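Local coordinates for protein dihydrofolate reductase (Schistosoma mansoni, PDB 3VCO) that catalyses the NADPH-dependent reduction of 7,8-dihydrofolate to tetrahydrofolate, a key step in the synthesis of thymidylate, purines and glycine, at residues 72-77 and 89-94; 135-140 and 163-168. All blocks are in the same frame, centred on the assembly; numbering follows the deposited sequence.

Contact 1: 72-77 and 89-94. With SO4 (sulfate ion), chain C; SO4 (sulfate ion), chain B.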
loop_
_atom_site.group_PDB
_atom_site.type_symbol
_atom_site.label_atom_id
_atom_site.label_comp_id
_atom_site.label_asym_id
_atom_site.label_seq_id
_atom_site.Cartn_x
_atom_site.Cartn_y
_atom_site.Cartn_z
ATOM N N VAL A 72 -5.506 -6.290 10.108
ATOM C CA VAL A 72 -4.258 -6.405 10.851
ATOM C C VAL A 72 -3.320 -5.291 10.416
ATOM O O VAL A 72 -2.600 -4.734 11.242
ATOM C CB VAL A 72 -3.567 -7.790 10.730
ATOM C CG1 VAL A 72 -2.230 -7.775 11.474
ATOM C CG2 VAL A 72 -4.476 -8.902 11.284
ATOM N N THR A 73 -3.362 -4.929 9.135
ATOM C CA THR A 73 -2.610 -3.752 8.705
ATOM C C THR A 73 -3.149 -2.518 9.436
ATOM O O THR A 73 -2.407 -1.785 10.072
ATOM C CB THR A 73 -2.653 -3.551 7.160
ATOM O OG1 THR A 73 -1.995 -4.647 6.536
ATOM C CG2 THR A 73 -1.935 -2.258 6.755
ATOM N N TRP A 74 -4.456 -2.325 9.396
ATOM C CA TRP A 74 -5.064 -1.224 10.130
ATOM C C TRP A 74 -4.659 -1.202 11.620
ATOM O O TRP A 74 -4.281 -0.176 12.140
ATOM C CB TRP A 74 -6.568 -1.301 10.008
ATOM C CG TRP A 74 -7.296 -0.370 10.920
ATOM C CD1 TRP A 74 -7.967 -0.704 12.089
ATOM C CD2 TRP A 74 -7.455 1.039 10.758
ATOM N NE1 TRP A 74 -8.535 0.410 12.624
ATOM C CE2 TRP A 74 -8.221 1.500 11.848
ATOM C CE3 TRP A 74 -7.042 1.959 9.785
ATOM C CZ2 TRP A 74 -8.584 2.847 11.996
ATOM C CZ3 TRP A 74 -7.386 3.291 9.941
ATOM C CH2 TRP A 74 -8.156 3.722 11.043
ATOM N N GLU A 75 -4.657 -2.351 12.269
ATOM C CA GLU A 75 -4.365 -2.406 13.681
ATOM C C GLU A 75 -2.905 -2.186 13.983
ATOM O O GLU A 75 -2.558 -1.825 15.107
ATOM C CB GLU A 75 -4.757 -3.758 14.234
ATOM C CG GLU A 75 -6.219 -3.940 14.420
ATOM C CD GLU A 75 -6.528 -5.323 14.939
ATOM O OE1 GLU A 75 -5.570 -6.082 15.234
ATOM O OE2 GLU A 75 -7.717 -5.654 15.035
ATOM N N SER A 76 -2.041 -2.422 12.993
ATOM C CA SER A 76 -0.598 -2.343 13.241
ATOM C C SER A 76 -0.135 -0.895 13.231
ATOM O O SER A 76 0.915 -0.578 13.744
ATOM C CB SER A 76 0.175 -3.125 12.176
ATOM O OG SER A 76 0.202 -2.376 10.976
ATOM N N ILE A 77 -0.920 -0.028 12.598
ATOM C CA ILE A 77 -0.595 1.381 12.506
ATOM C C ILE A 77 -0.660 2.083 13.874
ATOM O O ILE A 77 -1.647 1.961 14.602
ATOM C CB ILE A 77 -1.539 2.066 11.525
ATOM C CG1 ILE A 77 -1.374 1.456 10.132
ATOM C CG2 ILE A 77 -1.277 3.559 11.494
ATOM C CD1 ILE A 77 -2.517 1.904 9.155
ATOM N N ASN A 89 -9.714 6.259 3.907
ATOM C CA ASN A 89 -9.283 5.007 4.543
ATOM C C ASN A 89 -10.361 3.934 4.431
ATOM O O ASN A 89 -11.513 4.145 4.854
ATOM C CB ASN A 89 -9.020 5.214 6.041
ATOM C CG ASN A 89 -7.815 6.077 6.328
ATOM O OD1 ASN A 89 -7.000 5.730 7.183
ATOM N ND2 ASN A 89 -7.677 7.192 5.610
ATOM N N ILE A 90 -9.991 2.763 3.924
ATOM C CA ILE A 90 -10.958 1.685 3.805
ATOM C C ILE A 90 -10.317 0.408 4.341
ATOM O O ILE A 90 -9.244 0.033 3.906
ATOM C CB ILE A 90 -11.358 1.421 2.329
ATOM C CG1 ILE A 90 -11.997 2.660 1.723
ATOM C CG2 ILE A 90 -12.379 0.251 2.229
ATOM C CD1 ILE A 90 -12.321 2.483 0.272
ATOM N N VAL A 91 -10.958 -0.208 5.324
ATOM C CA VAL A 91 -10.430 -1.455 5.858
ATOM C C VAL A 91 -11.313 -2.602 5.355
ATOM O O VAL A 91 -12.533 -2.504 5.438
ATOM C CB VAL A 91 -10.415 -1.422 7.406
ATOM C CG1 VAL A 91 -9.898 -2.750 7.975
ATOM C CG2 VAL A 91 -9.525 -0.254 7.917
ATOM N N VAL A 92 -10.699 -3.670 4.850
ATOM C CA VAL A 92 -11.449 -4.805 4.351
ATOM C C VAL A 92 -11.428 -5.845 5.466
ATOM O O VAL A 92 -10.410 -6.481 5.694
ATOM C CB VAL A 92 -10.805 -5.383 3.097
ATOM C CG1 VAL A 92 -11.522 -6.715 2.646
ATOM C CG2 VAL A 92 -10.756 -4.277 1.996
ATOM N N SER A 93 -12.549 -5.974 6.161
ATOM C CA SER A 93 -12.652 -6.846 7.325
ATOM C C SER A 93 -14.121 -7.223 7.557
ATOM O O SER A 93 -15.004 -6.442 7.265
ATOM C CB SER A 93 -12.090 -6.112 8.553
ATOM O OG SER A 93 -12.329 -6.822 9.779
ATOM N N SER A 94 -14.375 -8.406 8.103
ATOM C CA SER A 94 -15.727 -8.753 8.556
ATOM C C SER A 94 -15.818 -8.641 10.075
ATOM O O SER A 94 -16.907 -8.663 10.644
ATOM C CB SER A 94 -16.130 -10.163 8.119
ATOM O OG SER A 94 -15.096 -10.828 7.410
HETATM S S SO4 C . -4.539 -7.910 7.004
HETATM O O1 SO4 C . -4.951 -8.354 5.661
HETATM O O2 SO4 C . -4.096 -6.520 7.037
HETATM O O3 SO4 C . -5.705 -8.098 7.871
HETATM O O4 SO4 C . -3.408 -8.726 7.478
HETATM S S SO4 B . -10.993 -10.393 9.057
HETATM O O1 SO4 B . -12.068 -10.206 8.077
HETATM O O2 SO4 B . -9.890 -11.081 8.396
HETATM O O3 SO4 B . -10.616 -9.110 9.654
HETATM O O4 SO4 B . -11.471 -11.220 10.165
#
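Oxygen O2 of the chain C sulfate is gripped twice by Thr73, the residue just before the Trp74 that packs on Val91: Thr73 N reaches O2 at 2.7 Å and Thr73 OG1 reaches it at 2.9 Å. Val72 N adds a bond to O3 of the same ion, its N-H pointing at the oxygen within 18° of straight, so the anion sits across the first turn of helix 71-76. On the other segment a second sulfate, chain B, is held past the end of strand 88-92. There Ser94 N donates to its O1 at 2.9 Å, almost straight at 168°, and Ser93 OG binds its O3, also at 2.9 Å.

Away from both ions, helix and strand meet mainly through apolar groups. Trp74 swings its indole anti to the backbone N (chi1 169°) and meets Val91 near the CG-CD2 bond, with Val91 CG2 3.7 Å from Trp74 CG. Asn89, two residues earlier on the strand, brings OD1 to the edge of the six-membered ring, 3.7 Å from Trp74 CZ3, its amide plane perpendicular to the indole. That oxygen takes its hydrogen bond from Leu84 N. Lys82 makes a cation-pi contact with the indole, and Met69 and Pro100 also touch it.

The buried indole thus ties helix to strand within the beta-alpha-beta unit 64-92. Backbone N-H groups and hydroxyls at the helix start and the strand exit form anion sites, probably those that receive phosphate groups of NADP(H), which the sulfates would mimic.

Contact 2: 135-140 and 163-168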
loop_
_atom_site.group_PDB
_atom_site.type_symbol
_atom_site.label_atom_id
_atom_site.label_comp_id
_atom_site.label_asym_id
_atom_site.label_seq_id
_atom_site.Cartn_x
_atom_site.Cartn_y
_atom_site.Cartn_z
ATOM N N ARG A 135 -3.509 -11.190 1.945
ATOM C CA ARG A 135 -4.711 -11.519 1.164
ATOM C C ARG A 135 -5.148 -10.462 0.143
ATOM O O ARG A 135 -5.628 -10.801 -0.944
ATOM C CB ARG A 135 -5.879 -11.857 2.068
ATOM C CG ARG A 135 -5.973 -13.363 2.342
ATOM C CD ARG A 135 -6.896 -13.654 3.521
ATOM N NE ARG A 135 -6.501 -12.873 4.686
ATOM C CZ ARG A 135 -7.344 -12.422 5.606
ATOM N NH1 ARG A 135 -8.644 -12.687 5.507
ATOM N NH2 ARG A 135 -6.885 -11.717 6.629
ATOM N N LEU A 136 -4.979 -9.192 0.489
ATOM C CA LEU A 136 -5.325 -8.101 -0.442
ATOM C C LEU A 136 -4.309 -7.972 -1.549
ATOM O O LEU A 136 -4.656 -7.740 -2.711
ATOM C CB LEU A 136 -5.439 -6.776 0.302
ATOM C CG LEU A 136 -6.653 -6.570 1.227
ATOM C CD1 LEU A 136 -6.805 -5.124 1.588
ATOM C CD2 LEU A 136 -7.951 -7.080 0.601
ATOM N N TYR A 137 -3.028 -8.074 -1.188
ATOM C CA TYR A 137 -1.990 -8.077 -2.206
ATOM C C TYR A 137 -2.283 -9.220 -3.139
ATOM O O TYR A 137 -2.129 -9.110 -4.335
ATOM C CB TYR A 137 -0.632 -8.364 -1.584
ATOM C CG TYR A 137 -0.060 -7.248 -0.743
ATOM C CD1 TYR A 137 -0.221 -5.926 -1.110
ATOM C CD2 TYR A 137 0.708 -7.536 0.406
ATOM C CE1 TYR A 137 0.351 -4.907 -0.353
ATOM C CE2 TYR A 137 1.270 -6.512 1.179
ATOM C CZ TYR A 137 1.068 -5.202 0.791
ATOM O OH TYR A 137 1.636 -4.179 1.535
ATOM N N LYS A 138 -2.641 -10.362 -2.580
ATOM C CA LYS A 138 -2.792 -11.532 -3.442
ATOM C C LYS A 138 -3.944 -11.292 -4.426
ATOM O O LYS A 138 -3.794 -11.472 -5.630
ATOM C CB LYS A 138 -3.037 -12.789 -2.631
ATOM C CG LYS A 138 -3.164 -14.047 -3.500
ATOM C CD LYS A 138 -3.261 -15.335 -2.660
ATOM C CE LYS A 138 -3.257 -16.605 -3.530
ATOM N NZ LYS A 138 -4.554 -16.799 -4.257
ATOM N N GLU A 139 -5.085 -10.851 -3.908
ATOM C CA GLU A 139 -6.225 -10.567 -4.793
ATOM C C GLU A 139 -5.918 -9.521 -5.824
ATOM O O GLU A 139 -6.295 -9.665 -6.991
ATOM C CB GLU A 139 -7.460 -10.168 -3.996
ATOM C CG GLU A 139 -8.143 -11.406 -3.410
ATOM C CD GLU A 139 -9.127 -11.051 -2.341
ATOM O OE1 GLU A 139 -9.517 -9.863 -2.286
ATOM O OE2 GLU A 139 -9.503 -11.956 -1.558
ATOM N N ALA A 140 -5.229 -8.462 -5.402
ATOM C CA ALA A 140 -4.812 -7.420 -6.334
ATOM C C ALA A 140 -3.907 -7.914 -7.441
ATOM O O ALA A 140 -4.008 -7.469 -8.585
ATOM C CB ALA A 140 -4.122 -6.258 -5.556
ATOM N N THR A 163 6.501 -14.017 6.287
ATOM C CA THR A 163 5.278 -14.085 5.476
ATOM C C THR A 163 5.748 -13.618 4.117
ATOM O O THR A 163 6.592 -12.731 4.053
ATOM C CB THR A 163 4.141 -13.136 6.023
ATOM O OG1 THR A 163 3.464 -13.770 7.124
ATOM C CG2 THR A 163 3.112 -12.787 4.951
ATOM N N TYR A 164 5.244 -14.208 3.035
ATOM C CA TYR A 164 5.735 -13.834 1.704
ATOM C C TYR A 164 4.774 -13.084 0.846
ATOM O O TYR A 164 3.580 -13.304 0.891
ATOM C CB TYR A 164 6.323 -15.027 0.947
ATOM C CG TYR A 164 7.642 -15.460 1.570
ATOM C CD1 TYR A 164 8.862 -14.962 1.092
ATOM C CD2 TYR A 164 7.675 -16.340 2.647
ATOM C CE1 TYR A 164 10.078 -15.326 1.671
ATOM C CE2 TYR A 164 8.897 -16.717 3.238
ATOM C CZ TYR A 164 10.084 -16.199 2.741
ATOM O OH TYR A 164 11.283 -16.565 3.305
ATOM N N PHE A 165 5.326 -12.172 0.066
ATOM C CA PHE A 165 4.590 -11.497 -0.974
ATOM C C PHE A 165 4.157 -12.517 -2.027
ATOM O O PHE A 165 4.837 -13.508 -2.272
ATOM C CB PHE A 165 5.460 -10.410 -1.582
ATOM C CG PHE A 165 4.695 -9.394 -2.385
ATOM C CD1 PHE A 165 3.814 -8.511 -1.759
ATOM C CD2 PHE A 165 4.841 -9.332 -3.776
ATOM C CE1 PHE A 165 3.099 -7.554 -2.510
ATOM C CE2 PHE A 165 4.121 -8.392 -4.524
ATOM C CZ PHE A 165 3.239 -7.532 -3.897
ATOM N N PRO A 166 2.982 -12.295 -2.628
ATOM C CA PRO A 166 2.442 -13.197 -3.661
ATOM C C PRO A 166 3.437 -13.332 -4.796
ATOM O O PRO A 166 4.274 -12.459 -4.940
ATOM C CB PRO A 166 1.171 -12.471 -4.131
ATOM C CG PRO A 166 0.722 -11.724 -2.934
ATOM C CD PRO A 166 1.988 -11.310 -2.166
ATOM N N LYS A 167 3.398 -14.428 -5.548
ATOM C CA LYS A 167 4.322 -14.598 -6.667
ATOM C C LYS A 167 4.151 -13.501 -7.722
ATOM O O LYS A 167 3.036 -13.143 -8.098
ATOM C CB LYS A 167 4.176 -15.979 -7.322
ATOM C CG LYS A 167 4.073 -17.146 -6.350
ATOM C CD LYS A 167 5.184 -17.146 -5.305
ATOM C CE LYS A 167 5.150 -18.462 -4.524
ATOM N NZ LYS A 167 3.752 -18.862 -4.168
ATOM N N VAL A 168 5.274 -12.949 -8.165
ATOM C CA VAL A 168 5.310 -11.982 -9.258
ATOM C C VAL A 168 6.496 -12.450 -10.098
ATOM O O VAL A 168 7.464 -12.985 -9.536
ATOM C CB VAL A 168 5.649 -10.566 -8.755
ATOM C CG1 VAL A 168 5.480 -9.565 -9.872
ATOM C CG2 VAL A 168 4.786 -10.181 -7.575
#
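Helix 134-142, whose first turns belong by similarity to the NADP(+) site, is covered on one flank by the extended loop that follows strand 148-156, and Tyr137, Phe165 and Pro166 carry most of the contact. Phe165 lays its CE1 corner over one face of the Tyr137 ring, toward the rim, with CE1 3.6 Å from Tyr137 CG. The two rings are inclined at 58° with centroids 5.2 Å apart, a slanted aromatic pair. Tyr137 gets its ring to the loop by holding CG anti to the carbonyl carbon (chi1 -71°), while in Phe165 the ring is anti to the backbone N (chi1 -163°) and turns back toward the helix.

Pro166 leans on the helix beside Phe165, against Tyr137 and Lys138. Its CG comes 3.6 Å from Lys138 CA and 3.9 Å from Tyr137 CB, so the pyrrolidine meets the helix backbone as well as side chains. Its CD lies over a face of the neighbouring Phe165 ring, so proline, phenylalanine and tyrosine pack as one apolar cluster. Lys138 contributes CB alongside Pro166 CG, while the rest of its chain leads off.

The hydroxyl of the buried Tyr137 is satisfied by the carbonyl of Val26, which anchors the ring's far end to strand 23-29. Val25 and Val27 of that strand also touch Tyr137, and Val27 touches Phe165. Trp33 meets Phe165 through its ring and pairs with its backbone, while Leu141, farther along helix 134-142, packs on both Phe165 and Pro166, leaving the Phe165 ring among helix 134-142, strand 23-29 and Trp33 of the loop that follows that strand.

Contacts 1 and 2 lie about 16 Å apart, centre to centre, and meet directly where Val92 CG2 of segment 89-94 packs 4.1 Å from Leu136 CD1 of segment 135-140. Both contribute to the NADP(+) site assigned by similarity. In contact 1, atom S of the chain C sulfate is 7.2 Å from atom S of the chain B sulfate. Arg135 of contact 2 extends toward these ions, its NH1 making a long, weak ion pair with O2 of the chain B ion. The side chains of Tyr137 and Thr73 come within about 6 Å of each other at their nearest atoms. The two helices therefore approach the same anion-binding region, each held by its own apolar contact.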